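Local coordinates for argonaute (Methanocaldococcus jannaschii, PDB 5G5S), which cuts single-stranded DNA targets using short single-stranded DNA guides and may help defend the cell against invading genetic elements, at residues 199-204 with 697-702; 326-331 with 676-681; 489-494 with 666-671. All coordinates share one frame; numbering follows the deposited sequence.

Interaction 1 of 3, residues 199-204 with 697-702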
ATOM      1  N   SER A 199       3.281  -2.823  13.986  1.00115.69           N
ATOM      2  CA  SER A 199       3.238  -4.121  13.309  1.00119.60           C
ATOM      3  C   SER A 199       2.666  -5.221  14.196  1.00123.84           C
ATOM      4  O   SER A 199       2.248  -6.247  13.662  1.00126.37           O
ATOM      5  CB  SER A 199       4.614  -4.510  12.777  1.00129.12           C
ATOM      6  OG  SER A 199       4.940  -3.792  11.598  1.00137.68           O
ATOM      7  N   LEU A 200       2.623  -5.009  15.540  1.00118.05           N
ATOM      8  CA  LEU A 200       2.085  -5.974  16.509  1.00119.03           C
ATOM      9  C   LEU A 200       1.691  -5.364  17.855  1.00118.14           C
ATOM     10  O   LEU A 200       2.087  -4.248  18.160  1.00114.76           O
ATOM     11  CB  LEU A 200       3.072  -7.146  16.746  1.00126.11           C
ATOM     12  CG  LEU A 200       2.838  -8.423  15.933  1.00135.36           C
ATOM     13  CD1 LEU A 200       4.038  -9.345  16.012  1.00143.42           C
ATOM     14  CD2 LEU A 200       1.554  -9.145  16.359  1.00136.28           C
ATOM     15  N   VAL A 201       0.912  -6.120  18.658  1.00115.20           N
ATOM     16  CA  VAL A 201       0.482  -5.792  20.027  1.00113.12           C
ATOM     17  C   VAL A 201       0.855  -6.975  20.977  1.00124.03           C
ATOM     18  O   VAL A 201       1.577  -7.890  20.558  1.00128.85           O
ATOM     19  CB  VAL A 201      -1.016  -5.375  20.151  1.00111.47           C
ATOM     20  CG1 VAL A 201      -1.296  -4.033  19.476  1.00105.59           C
ATOM     21  CG2 VAL A 201      -1.950  -6.466  19.632  1.00112.63           C
ATOM     22  N   ASP A 202       0.369  -6.939  22.243  1.00120.73           N
ATOM     23  CA  ASP A 202       0.588  -7.945  23.299  1.00126.11           C
ATOM     24  C   ASP A 202      -0.311  -7.630  24.510  1.00128.55           C
ATOM     25  O   ASP A 202      -0.789  -6.502  24.652  1.00123.02           O
ATOM     26  CB  ASP A 202       2.081  -8.007  23.718  1.00132.80           C
ATOM     27  CG  ASP A 202       2.480  -9.127  24.662  1.00149.82           C
ATOM     28  OD1 ASP A 202       2.039 -10.282  24.441  1.00152.45           O
ATOM     29  OD2 ASP A 202       3.281  -8.862  25.590  1.00159.06           O
ATOM     30  N   ALA A 203      -0.543  -8.638  25.366  1.00130.18           N
ATOM     31  CA  ALA A 203      -1.372  -8.563  26.572  1.00129.79           C
ATOM     32  C   ALA A 203      -0.926  -7.467  27.557  1.00132.55           C
ATOM     33  O   ALA A 203       0.278  -7.216  27.672  1.00133.65           O
ATOM     34  CB  ALA A 203      -1.381  -9.915  27.274  1.00136.99           C
ATOM     35  N   PRO A 204      -1.876  -6.827  28.291  1.00126.75           N
ATOM     36  CA  PRO A 204      -1.479  -5.804  29.276  1.00126.22           C
ATOM     37  C   PRO A 204      -0.727  -6.380  30.489  1.00136.64           C
ATOM     38  O   PRO A 204      -1.128  -7.415  31.030  1.00140.84           O
ATOM     39  CB  PRO A 204      -2.811  -5.160  29.676  1.00124.08           C
ATOM     40  CG  PRO A 204      -3.830  -6.184  29.424  1.00129.19           C
ATOM     41  CD  PRO A 204      -3.345  -7.007  28.267  1.00125.79           C
ATOM     42  N   GLY A 697      -1.308  -8.449  11.021  1.00 71.38           N
ATOM     43  CA  GLY A 697      -0.770  -7.554  12.038  1.00 71.76           C
ATOM     44  C   GLY A 697      -1.842  -7.170  13.040  1.00 76.66           C
ATOM     45  O   GLY A 697      -1.537  -6.950  14.214  1.00 79.64           O
ATOM     46  N   LYS A 698      -3.120  -7.098  12.592  1.00 70.99           N
ATOM     47  CA  LYS A 698      -4.226  -6.807  13.502  1.00 73.36           C
ATOM     48  C   LYS A 698      -4.820  -8.049  14.166  1.00 80.55           C
ATOM     49  O   LYS A 698      -5.854  -7.975  14.833  1.00 83.00           O
ATOM     50  CB  LYS A 698      -5.263  -5.807  12.965  1.00 73.58           C
ATOM     51  CG  LYS A 698      -5.688  -5.961  11.537  1.00 77.49           C
ATOM     52  CD  LYS A 698      -6.462  -4.744  11.060  1.00 74.44           C
ATOM     53  CE  LYS A 698      -5.586  -3.648  10.527  1.00 68.88           C
ATOM     54  NZ  LYS A 698      -6.405  -2.516  10.033  1.00 84.67           N
ATOM     55  N   ASN A 699      -4.091  -9.171  14.053  1.00 76.12           N
ATOM     56  CA  ASN A 699      -4.415 -10.471  14.613  1.00 78.37           C
ATOM     57  C   ASN A 699      -5.669 -11.147  14.049  1.00 82.01           C
ATOM     58  O   ASN A 699      -6.410 -11.800  14.790  1.00 84.43           O
ATOM     59  CB  ASN A 699      -4.286 -10.508  16.162  1.00 85.10           C
ATOM     60  CG  ASN A 699      -2.923 -10.059  16.661  1.00106.63           C
ATOM     61  OD1 ASN A 699      -1.878 -10.659  16.353  1.00 90.60           O
ATOM     62  ND2 ASN A 699      -2.897  -8.965  17.414  1.00102.63           N
ATOM     63  N   TRP A 700      -5.883 -11.019  12.710  1.00 75.09           N
ATOM     64  CA  TRP A 700      -6.940 -11.732  11.980  1.00 73.27           C
ATOM     65  C   TRP A 700      -6.450 -13.188  11.908  1.00 79.94           C
ATOM     66  O   TRP A 700      -5.235 -13.426  11.875  1.00 79.75           O
ATOM     67  CB  TRP A 700      -7.072 -11.221  10.532  1.00 67.01           C
ATOM     68  CG  TRP A 700      -8.070 -10.128  10.305  1.00 66.69           C
ATOM     69  CD1 TRP A 700      -7.863  -8.786  10.449  1.00 69.09           C
ATOM     70  CD2 TRP A 700      -9.393 -10.275   9.769  1.00 66.25           C
ATOM     71  NE1 TRP A 700      -8.998  -8.090  10.093  1.00 68.02           N
ATOM     72  CE2 TRP A 700      -9.950  -8.980   9.664  1.00 69.09           C
ATOM     73  CE3 TRP A 700     -10.175 -11.381   9.391  1.00 67.69           C
ATOM     74  CZ2 TRP A 700     -11.249  -8.757   9.190  1.00 68.15           C
ATOM     75  CZ3 TRP A 700     -11.459 -11.156   8.912  1.00 69.23           C
ATOM     76  CH2 TRP A 700     -11.989  -9.859   8.831  1.00 69.47           C
ATOM     77  N   LYS A 701      -7.383 -14.149  11.863  1.00 78.10           N
ATOM     78  CA  LYS A 701      -7.071 -15.578  11.773  1.00 78.24           C
ATOM     79  C   LYS A 701      -6.557 -15.942  10.371  1.00 78.45           C
ATOM     80  O   LYS A 701      -7.044 -15.401   9.375  1.00 75.74           O
ATOM     81  CB  LYS A 701      -8.336 -16.395  12.095  1.00 83.31           C
ATOM     82  CG  LYS A 701      -8.128 -17.897  12.226  1.00 98.41           C
ATOM     83  CD  LYS A 701      -9.443 -18.634  12.470  1.00109.38           C
ATOM     84  CE  LYS A 701     -10.040 -19.205  11.205  1.00113.71           C
ATOM     85  NZ  LYS A 701     -11.264 -20.002  11.484  1.00122.66           N
ATOM     86  N   ILE A 702      -5.575 -16.859  10.303  1.00 74.60           N
ATOM     87  CA  ILE A 702      -5.052 -17.397   9.050  1.00 71.51           C
ATOM     88  C   ILE A 702      -5.861 -18.666   8.835  1.00 76.47           C
ATOM     89  O   ILE A 702      -5.792 -19.585   9.666  1.00 77.61           O
ATOM     90  CB  ILE A 702      -3.528 -17.718   9.093  1.00 74.28           C
ATOM     91  CG1 ILE A 702      -2.674 -16.488   9.417  1.00 73.22           C
ATOM     92  CG2 ILE A 702      -3.061 -18.407   7.795  1.00 73.75           C
ATOM     93  CD1 ILE A 702      -1.298 -16.848   9.974  1.00 82.39           C
TER
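N699 has CG anti to its own carbonyl carbon (chi1 -55°), and chi2 (-61°) turns ND2 to V201 CG2 and OD1 to L200 CD2. V201 places its CG2 branch between its backbone N and carbonyl carbon, and that branch does the touching. The amide nitrogen N699 ND2 lies 3.5 Å from V201 CG2. On the other arm of the amide, N699 OD1 lies 3.8 Å from L200 CD2. The side chains of L200 and N699 cross at about a right angle. These are van der Waals contacts between methyl groups and a polar amide. L200 CD2 also comes within 4.4 Å of the backbone oxygen of G697. Earlier in both segments, S199 O sits 3.7 Å from G697 CA, and the two backbones are nearest each other here.

The 697-702 side is a helix terminus. N699 has positive phi (65°) and is the C' residue of a Schellman motif that ends helix 684-697. In it W700 N bonds to A695 O and N699 N to L696 O. The N699 side chain lies beside the end of strand 194-200 just after this turn. The strand belongs to the PAZ domain and the helix end to the PIWI domain, so the contact bridges two domains. It buries 159 Å². Helix 175-179 packs against both sides: E179 touches V201 and N699, and L178 touches V201. The side chain of S199 is about 9 Å from that of D506, by similarity an active-site residue and probable metal ligand.

Interaction 2 of 3, residues 326-331 with 676-681; sequences IYSTNT and EGRYLR
R678 and T329 share the hydrogen bond of this contact. R678 NH1 donates to T329 OG1 over 3.2 Å at a fairly straight 160°. The oxygen lies almost in the guanidinium plane, 8° out of it. N330 covers one face of the same group: its CB sits 3.6 Å above the plane, over the centre. N330 N also lies over a face of the guanidinium, 3.5 Å from R678 NH1. The chain of R678 leaves with CG anti to the backbone N (chi1 -157°) and then bends twice. Its CD packs 3.3 Å from S328 OG. Y679 OH lies 3.7 Å from S328 OG, a contact.

The next shell sets these groups. N330 N donates a weak bond of 3.5 Å to S328 OG, which ties the small loop to itself. R678 NH1 has its strongest polar partner in N477 OD1. The arginine is therefore held by the T329 hydroxyl and the side-chain amide oxygen of N477. T329 O accepts a bond from N476 ND2.

N476 and N477 belong to helix 473-485 of the Mid domain, which also carries the guide-contacting Q481. Y473 and I480 of this helix touch R678. The contact thus joins the loop after strand 323-326 to a PIWI-domain loop beside that helix. T329 also packs on L314 of strand 314-317, and Y679 on Y663 and T666 of helix 656-666.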
ATOM      1  N   ILE A 326     -17.563  -7.418 -21.139  1.00 87.68           N
ATOM      2  CA  ILE A 326     -18.055  -6.403 -20.218  1.00 86.33           C
ATOM      3  C   ILE A 326     -16.912  -5.394 -20.071  1.00 89.64           C
ATOM      4  O   ILE A 326     -15.753  -5.800 -20.092  1.00 89.68           O
ATOM      5  CB  ILE A 326     -18.520  -7.094 -18.892  1.00 87.80           C
ATOM      6  CG1 ILE A 326     -20.058  -7.161 -18.770  1.00 89.57           C
ATOM      7  CG2 ILE A 326     -17.826  -6.606 -17.603  1.00 86.20           C
ATOM      8  CD1 ILE A 326     -20.814  -5.800 -18.613  1.00102.91           C
ATOM      9  N   TYR A 327     -17.213  -4.091 -20.015  1.00 86.06           N
ATOM     10  CA  TYR A 327     -16.160  -3.074 -19.910  1.00 85.76           C
ATOM     11  C   TYR A 327     -16.026  -2.497 -18.513  1.00 85.62           C
ATOM     12  O   TYR A 327     -15.004  -1.889 -18.191  1.00 85.35           O
ATOM     13  CB  TYR A 327     -16.339  -1.975 -20.976  1.00 90.73           C
ATOM     14  CG  TYR A 327     -15.954  -2.441 -22.363  1.00 94.83           C
ATOM     15  CD1 TYR A 327     -16.878  -3.077 -23.189  1.00 97.18           C
ATOM     16  CD2 TYR A 327     -14.649  -2.296 -22.831  1.00 96.90           C
ATOM     17  CE1 TYR A 327     -16.518  -3.548 -24.448  1.00 99.64           C
ATOM     18  CE2 TYR A 327     -14.282  -2.743 -24.100  1.00100.23           C
ATOM     19  CZ  TYR A 327     -15.218  -3.380 -24.901  1.00110.05           C
ATOM     20  OH  TYR A 327     -14.865  -3.830 -26.151  1.00115.35           O
ATOM     21  N   SER A 328     -17.057  -2.687 -17.682  1.00 79.71           N
ATOM     22  CA  SER A 328     -17.083  -2.210 -16.301  1.00 77.52           C
ATOM     23  C   SER A 328     -17.898  -3.164 -15.423  1.00 77.55           C
ATOM     24  O   SER A 328     -18.772  -3.857 -15.934  1.00 78.96           O
ATOM     25  CB  SER A 328     -17.651  -0.795 -16.247  1.00 82.48           C
ATOM     26  OG  SER A 328     -17.569  -0.240 -14.946  1.00 91.82           O
ATOM     27  N   THR A 329     -17.619  -3.204 -14.114  1.00 71.20           N
ATOM     28  CA  THR A 329     -18.367  -4.063 -13.179  1.00 69.60           C
ATOM     29  C   THR A 329     -19.637  -3.339 -12.662  1.00 74.91           C
ATOM     30  O   THR A 329     -20.433  -3.930 -11.921  1.00 73.90           O
ATOM     31  CB  THR A 329     -17.473  -4.567 -12.035  1.00 68.71           C
ATOM     32  OG1 THR A 329     -16.963  -3.448 -11.311  1.00 67.63           O
ATOM     33  CG2 THR A 329     -16.342  -5.482 -12.512  1.00 62.63           C
ATOM     34  N   ASN A 330     -19.841  -2.068 -13.098  1.00 72.55           N
ATOM     35  CA  ASN A 330     -20.976  -1.217 -12.722  1.00 73.84           C
ATOM     36  C   ASN A 330     -22.344  -1.774 -13.146  1.00 79.03           C
ATOM     37  O   ASN A 330     -23.380  -1.260 -12.705  1.00 79.33           O
ATOM     38  CB  ASN A 330     -20.772   0.230 -13.211  1.00 74.98           C
ATOM     39  CG  ASN A 330     -20.749   0.445 -14.716  1.00 93.99           C
ATOM     40  OD1 ASN A 330     -20.815  -0.483 -15.534  1.00 85.21           O
ATOM     41  ND2 ASN A 330     -20.662   1.702 -15.115  1.00 89.47           N
ATOM     42  N   THR A 331     -22.332  -2.831 -13.991  1.00 76.06           N
ATOM     43  CA  THR A 331     -23.520  -3.520 -14.505  1.00 77.59           C
ATOM     44  C   THR A 331     -23.500  -5.037 -14.211  1.00 80.95           C
ATOM     45  O   THR A 331     -24.275  -5.778 -14.817  1.00 82.00           O
ATOM     46  CB  THR A 331     -23.711  -3.250 -16.010  1.00 85.62           C
ATOM     47  OG1 THR A 331     -22.572  -3.736 -16.721  1.00 84.32           O
ATOM     48  CG2 THR A 331     -23.990  -1.777 -16.331  1.00 84.50           C
ATOM     49  N   GLU A 676     -11.056   5.115  -4.047  1.00103.32           N
ATOM     50  CA  GLU A 676     -11.474   6.154  -4.986  1.00105.10           C
ATOM     51  C   GLU A 676     -12.008   5.552  -6.293  1.00108.67           C
ATOM     52  O   GLU A 676     -11.234   5.236  -7.210  1.00108.37           O
ATOM     53  CB  GLU A 676     -10.329   7.153  -5.236  1.00106.94           C
ATOM     54  N   GLY A 677     -13.328   5.388  -6.345  1.00104.30           N
ATOM     55  CA  GLY A 677     -14.034   4.841  -7.495  1.00103.29           C
ATOM     56  C   GLY A 677     -14.034   3.327  -7.595  1.00101.97           C
ATOM     57  O   GLY A 677     -13.989   2.616  -6.582  1.00100.45           O
ATOM     58  N   ARG A 678     -14.084   2.836  -8.844  1.00 95.34           N
ATOM     59  CA  ARG A 678     -14.162   1.423  -9.219  1.00 92.15           C
ATOM     60  C   ARG A 678     -12.819   0.675  -9.241  1.00 92.57           C
ATOM     61  O   ARG A 678     -12.767  -0.479  -8.811  1.00 90.36           O
ATOM     62  CB  ARG A 678     -14.856   1.298 -10.588  1.00 89.93           C
ATOM     63  CG  ARG A 678     -15.483  -0.061 -10.851  1.00 90.16           C
ATOM     64  CD  ARG A 678     -16.718   0.050 -11.721  1.00 87.25           C
ATOM     65  NE  ARG A 678     -17.786   0.795 -11.051  1.00 88.12           N
ATOM     66  CZ  ARG A 678     -18.666   0.258 -10.209  1.00 90.34           C
ATOM     67  NH1 ARG A 678     -18.628  -1.043  -9.930  1.00 66.08           N
ATOM     68  NH2 ARG A 678     -19.587   1.020  -9.634  1.00 71.15           N
ATOM     69  N   TYR A 679     -11.767   1.299  -9.816  1.00 87.81           N
ATOM     70  CA  TYR A 679     -10.451   0.674  -9.987  1.00 85.11           C
ATOM     71  C   TYR A 679      -9.449   1.074  -8.906  1.00 79.08           C
ATOM     72  O   TYR A 679      -9.621   2.114  -8.264  1.00 80.51           O
ATOM     73  CB  TYR A 679      -9.911   0.864 -11.430  1.00 89.37           C
ATOM     74  CG  TYR A 679     -10.981   0.818 -12.509  1.00 96.09           C
ATOM     75  CD1 TYR A 679     -11.961  -0.173 -12.511  1.00 98.71           C
ATOM     76  CD2 TYR A 679     -11.004   1.757 -13.536  1.00 99.72           C
ATOM     77  CE1 TYR A 679     -12.979  -0.187 -13.469  1.00102.45           C
ATOM     78  CE2 TYR A 679     -12.006   1.742 -14.511  1.00102.71           C
ATOM     79  CZ  TYR A 679     -12.993   0.767 -14.473  1.00111.17           C
ATOM     80  OH  TYR A 679     -13.982   0.732 -15.432  1.00115.53           O
ATOM     81  N   LEU A 680      -8.438   0.217  -8.660  1.00 65.47           N
ATOM     82  CA  LEU A 680      -7.437   0.456  -7.615  1.00 60.10           C
ATOM     83  C   LEU A 680      -6.350   1.421  -8.055  1.00 61.46           C
ATOM     84  O   LEU A 680      -6.160   1.615  -9.247  1.00 61.19           O
ATOM     85  CB  LEU A 680      -6.817  -0.871  -7.141  1.00 57.84           C
ATOM     86  CG  LEU A 680      -7.783  -1.921  -6.583  1.00 59.25           C
ATOM     87  CD1 LEU A 680      -7.209  -3.306  -6.696  1.00 57.76           C
ATOM     88  CD2 LEU A 680      -8.211  -1.589  -5.168  1.00 58.29           C
ATOM     89  N   ARG A 681      -5.637   2.026  -7.097  1.00 56.97           N
ATOM     90  CA  ARG A 681      -4.513   2.905  -7.378  1.00 57.68           C
ATOM     91  C   ARG A 681      -3.306   2.024  -7.790  1.00 60.61           C
ATOM     92  O   ARG A 681      -2.548   2.363  -8.714  1.00 59.42           O
ATOM     93  CB  ARG A 681      -4.148   3.744  -6.132  1.00 59.72           C
ATOM     94  CG  ARG A 681      -3.045   4.769  -6.429  1.00 63.54           C
ATOM     95  CD  ARG A 681      -2.755   5.722  -5.301  1.00 60.90           C
ATOM     96  NE  ARG A 681      -1.524   6.458  -5.594  1.00 66.23           N
ATOM     97  CZ  ARG A 681      -0.467   6.525  -4.790  1.00 76.02           C
ATOM     98  NH1 ARG A 681      -0.489   5.937  -3.598  1.00 66.24           N
ATOM     99  NH2 ARG A 681       0.606   7.215  -5.152  1.00 55.92           N
TER

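Interaction 3 of 3, residues 489-494 with 666-671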
ATOM      1  N   LYS A 489     -14.660 -16.278  -8.307  1.00 65.21           N
ATOM      2  CA  LYS A 489     -13.973 -15.748  -9.485  1.00 63.40           C
ATOM      3  C   LYS A 489     -15.055 -15.325 -10.459  1.00 67.21           C
ATOM      4  O   LYS A 489     -15.387 -16.069 -11.378  1.00 69.08           O
ATOM      5  CB  LYS A 489     -13.064 -16.830 -10.117  1.00 66.94           C
ATOM      6  CG  LYS A 489     -11.732 -16.998  -9.432  1.00 72.11           C
ATOM      7  CD  LYS A 489     -11.788 -17.919  -8.240  1.00 78.87           C
ATOM      8  CE  LYS A 489     -10.790 -17.489  -7.200  1.00 73.97           C
ATOM      9  NZ  LYS A 489     -10.900 -18.351  -6.008  1.00 84.24           N
ATOM     10  N   TYR A 490     -15.650 -14.155 -10.223  1.00 63.17           N
ATOM     11  CA  TYR A 490     -16.755 -13.682 -11.054  1.00 65.23           C
ATOM     12  C   TYR A 490     -16.346 -13.286 -12.477  1.00 72.85           C
ATOM     13  O   TYR A 490     -16.872 -13.836 -13.449  1.00 75.90           O
ATOM     14  CB  TYR A 490     -17.559 -12.577 -10.354  1.00 63.57           C
ATOM     15  CG  TYR A 490     -19.046 -12.755 -10.527  1.00 66.87           C
ATOM     16  CD1 TYR A 490     -19.656 -12.533 -11.760  1.00 71.14           C
ATOM     17  CD2 TYR A 490     -19.842 -13.188  -9.474  1.00 67.76           C
ATOM     18  CE1 TYR A 490     -21.026 -12.721 -11.933  1.00 74.46           C
ATOM     19  CE2 TYR A 490     -21.215 -13.358  -9.628  1.00 71.14           C
ATOM     20  CZ  TYR A 490     -21.802 -13.132 -10.863  1.00 79.43           C
ATOM     21  OH  TYR A 490     -23.150 -13.322 -11.029  1.00 81.03           O
ATOM     22  N   PHE A 491     -15.393 -12.368 -12.590  1.00 67.70           N
ATOM     23  CA  PHE A 491     -14.917 -11.864 -13.873  1.00 68.78           C
ATOM     24  C   PHE A 491     -13.430 -12.130 -14.061  1.00 72.19           C
ATOM     25  O   PHE A 491     -12.689 -12.216 -13.081  1.00 70.72           O
ATOM     26  CB  PHE A 491     -15.242 -10.358 -14.024  1.00 69.39           C
ATOM     27  CG  PHE A 491     -14.738  -9.481 -12.903  1.00 67.38           C
ATOM     28  CD1 PHE A 491     -15.507  -9.269 -11.764  1.00 69.38           C
ATOM     29  CD2 PHE A 491     -13.500  -8.854 -12.991  1.00 67.69           C
ATOM     30  CE1 PHE A 491     -15.024  -8.482 -10.711  1.00 68.35           C
ATOM     31  CE2 PHE A 491     -13.024  -8.057 -11.945  1.00 68.07           C
ATOM     32  CZ  PHE A 491     -13.782  -7.886 -10.807  1.00 65.41           C
ATOM     33  N   ILE A 492     -13.002 -12.294 -15.319  1.00 70.35           N
ATOM     34  CA  ILE A 492     -11.597 -12.510 -15.678  1.00 69.92           C
ATOM     35  C   ILE A 492     -11.166 -11.446 -16.705  1.00 75.52           C
ATOM     36  O   ILE A 492     -11.991 -10.629 -17.123  1.00 73.58           O
ATOM     37  CB  ILE A 492     -11.290 -13.977 -16.128  1.00 74.84           C
ATOM     38  CG1 ILE A 492     -12.017 -14.356 -17.433  1.00 78.11           C
ATOM     39  CG2 ILE A 492     -11.570 -14.989 -15.009  1.00 74.22           C
ATOM     40  CD1 ILE A 492     -11.149 -14.943 -18.475  1.00 78.42           C
ATOM     41  N   LEU A 493      -9.879 -11.450 -17.091  1.00 76.29           N
ATOM     42  CA  LEU A 493      -9.347 -10.523 -18.090  1.00 78.96           C
ATOM     43  C   LEU A 493      -9.597 -11.062 -19.485  1.00 92.30           C
ATOM     44  O   LEU A 493      -9.426 -12.263 -19.706  1.00 94.80           O
ATOM     45  CB  LEU A 493      -7.847 -10.297 -17.884  1.00 78.06           C
ATOM     46  CG  LEU A 493      -7.441  -9.410 -16.708  1.00 79.30           C
ATOM     47  CD1 LEU A 493      -5.965  -9.547 -16.417  1.00 78.10           C
ATOM     48  CD2 LEU A 493      -7.787  -7.945 -16.973  1.00 83.23           C
ATOM     49  N   ASP A 494      -9.994 -10.183 -20.431  1.00 93.93           N
ATOM     50  CA  ASP A 494     -10.239 -10.569 -21.821  1.00 99.98           C
ATOM     51  C   ASP A 494      -8.936 -10.870 -22.555  1.00108.62           C
ATOM     52  O   ASP A 494      -8.937 -11.659 -23.503  1.00112.03           O
ATOM     53  CB  ASP A 494     -11.048  -9.493 -22.572  1.00104.22           C
ATOM     54  CG  ASP A 494     -11.425  -9.855 -24.002  1.00123.86           C
ATOM     55  OD1 ASP A 494     -11.997 -10.950 -24.208  1.00126.91           O
ATOM     56  OD2 ASP A 494     -11.155  -9.040 -24.911  1.00134.26           O
ATOM     57  N   THR A 666      -5.217  -3.217 -11.983  1.00 55.38           N
ATOM     58  CA  THR A 666      -5.917  -2.293 -11.052  1.00 55.02           C
ATOM     59  C   THR A 666      -7.460  -2.475 -11.206  1.00 60.89           C
ATOM     60  O   THR A 666      -8.246  -2.066 -10.343  1.00 61.76           O
ATOM     61  CB  THR A 666      -5.513  -0.807 -11.311  1.00 54.82           C
ATOM     62  OG1 THR A 666      -6.117  -0.326 -12.528  1.00 55.15           O
ATOM     63  CG2 THR A 666      -3.993  -0.578 -11.319  1.00 43.09           C
ATOM     64  N   LYS A 667      -7.870  -3.063 -12.338  1.00 58.26           N
ATOM     65  CA  LYS A 667      -9.258  -3.334 -12.687  1.00 60.54           C
ATOM     66  C   LYS A 667      -9.751  -4.676 -12.099  1.00 65.13           C
ATOM     67  O   LYS A 667     -10.946  -4.908 -12.067  1.00 65.56           O
ATOM     68  CB  LYS A 667      -9.396  -3.316 -14.217  1.00 64.70           C
ATOM     69  CG  LYS A 667     -10.706  -2.787 -14.736  1.00 80.07           C
ATOM     70  CD  LYS A 667     -10.761  -2.932 -16.253  1.00 92.12           C
ATOM     71  CE  LYS A 667     -11.959  -2.247 -16.870  1.00 97.13           C
ATOM     72  NZ  LYS A 667     -11.701  -0.800 -17.086  1.00106.63           N
ATOM     73  N   MET A 668      -8.843  -5.562 -11.654  1.00 63.53           N
ATOM     74  CA  MET A 668      -9.211  -6.852 -11.040  1.00 64.90           C
ATOM     75  C   MET A 668      -9.520  -6.658  -9.545  1.00 71.65           C
ATOM     76  O   MET A 668      -8.975  -7.314  -8.669  1.00 71.74           O
ATOM     77  CB  MET A 668      -8.142  -7.934 -11.314  1.00 65.63           C
ATOM     78  CG  MET A 668      -8.009  -8.306 -12.798  1.00 68.86           C
ATOM     79  SD  MET A 668      -9.573  -8.681 -13.679  1.00 74.46           S
ATOM     80  CE  MET A 668     -10.089 -10.158 -12.834  1.00 71.03           C
ATOM     81  N   ASN A 669     -10.450  -5.754  -9.292  1.00 71.81           N
ATOM     82  CA  ASN A 669     -10.896  -5.269  -8.001  1.00 71.71           C
ATOM     83  C   ASN A 669     -12.252  -5.848  -7.543  1.00 76.96           C
ATOM     84  O   ASN A 669     -13.221  -5.849  -8.301  1.00 77.46           O
ATOM     85  CB  ASN A 669     -10.994  -3.720  -8.081  1.00 67.17           C
ATOM     86  CG  ASN A 669     -11.210  -3.044  -6.759  1.00 82.88           C
ATOM     87  OD1 ASN A 669     -11.755  -1.949  -6.664  1.00 81.45           O
ATOM     88  ND2 ASN A 669     -10.726  -3.650  -5.711  1.00 74.19           N
ATOM     89  N   TYR A 670     -12.305  -6.292  -6.275  1.00 57.80           N
ATOM     90  CA  TYR A 670     -13.505  -6.737  -5.586  1.00 57.10           C
ATOM     91  C   TYR A 670     -13.760  -5.811  -4.396  1.00 61.24           C
ATOM     92  O   TYR A 670     -14.727  -6.006  -3.696  1.00 62.54           O
ATOM     93  CB  TYR A 670     -13.407  -8.204  -5.158  1.00 58.16           C
ATOM     94  CG  TYR A 670     -13.556  -9.178  -6.308  1.00 59.51           C
ATOM     95  CD1 TYR A 670     -14.813  -9.633  -6.704  1.00 60.87           C
ATOM     96  CD2 TYR A 670     -12.442  -9.675  -6.976  1.00 59.15           C
ATOM     97  CE1 TYR A 670     -14.956 -10.544  -7.749  1.00 60.19           C
ATOM     98  CE2 TYR A 670     -12.574 -10.573  -8.032  1.00 59.42           C
ATOM     99  CZ  TYR A 670     -13.833 -11.001  -8.418  1.00 65.92           C
ATOM    100  OH  TYR A 670     -13.964 -11.892  -9.455  1.00 68.03           O
ATOM    101  N   SER A 671     -12.905  -4.791  -4.184  1.00 59.46           N
ATOM    102  CA  SER A 671     -13.022  -3.762  -3.134  1.00 60.52           C
ATOM    103  C   SER A 671     -13.842  -2.582  -3.700  1.00 67.19           C
ATOM    104  O   SER A 671     -13.421  -1.425  -3.639  1.00 68.07           O
ATOM    105  CB  SER A 671     -11.644  -3.281  -2.677  1.00 62.01           C
ATOM    106  OG  SER A 671     -10.750  -4.353  -2.435  1.00 67.21           O
TER
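An offset aromatic stack and a Met-aromatic contact, both made by F491, join the segment leading from the Mid domain into strand 492-493 to a PIWI-domain loop that holds the guide-contacting S671. The touching parts, 489-493 and 667-670, run nearly antiparallel, 174° apart. F491 puts CG between its backbone N and carbonyl carbon, the crowded position (chi1 54°). The F491 and Y670 side chains reach toward each other tip to tip, and the rings overlap as an offset stack, centroids 4.8 Å apart and planes at 25°. The closest part is F491 CE1, 3.6 Å from Y670 CZ. The backbone O of N669 lies near the ring plane at the edge, 3.3 Å from F491 CZ. M668 SD lies at the edge, 5.0 Å from the F491 centroid. The bent M668 chain lays CE 3.3 Å from F491 O, and SD rests 3.8 Å from L493 CG. F491 also packs on L314 and V316 of strand 314-317. Y670 OH lies over the F491 face, toward the rim. Two weak bonds from backbone N-H groups, Y490 N at 2.9 Å and F491 N at 3.5 Å, converge on this oxygen of buried Y670 and may limit the ring's freedom. They may slightly polarise the phenol of Y670.

How the interactions relate
From the N terminus the chain opens interaction 1 at 199-204 in PAZ. It then opens interaction 2 at 326-331 and interaction 3 at 489-494. The loops close in reverse order, at 666-671, 676-681 and 697-702. All three are nested and none cross. Interactions 2 and 3 are neighbours, with centres about 9 Å apart. Probable hydrogen bonds link them, L680 N to T666 O (2.8 Å) and Y679 OH with K667 NZ (3.2 Å). Interaction 2 ties the loop after strand 323-326, and interaction 3 the end of the Mid domain, to the PIWI loop after helix 656-666. Interaction 1 joins PAZ to PIWI, about 33 Å from interaction 2 and 30 Å from interaction 3, centre to centre.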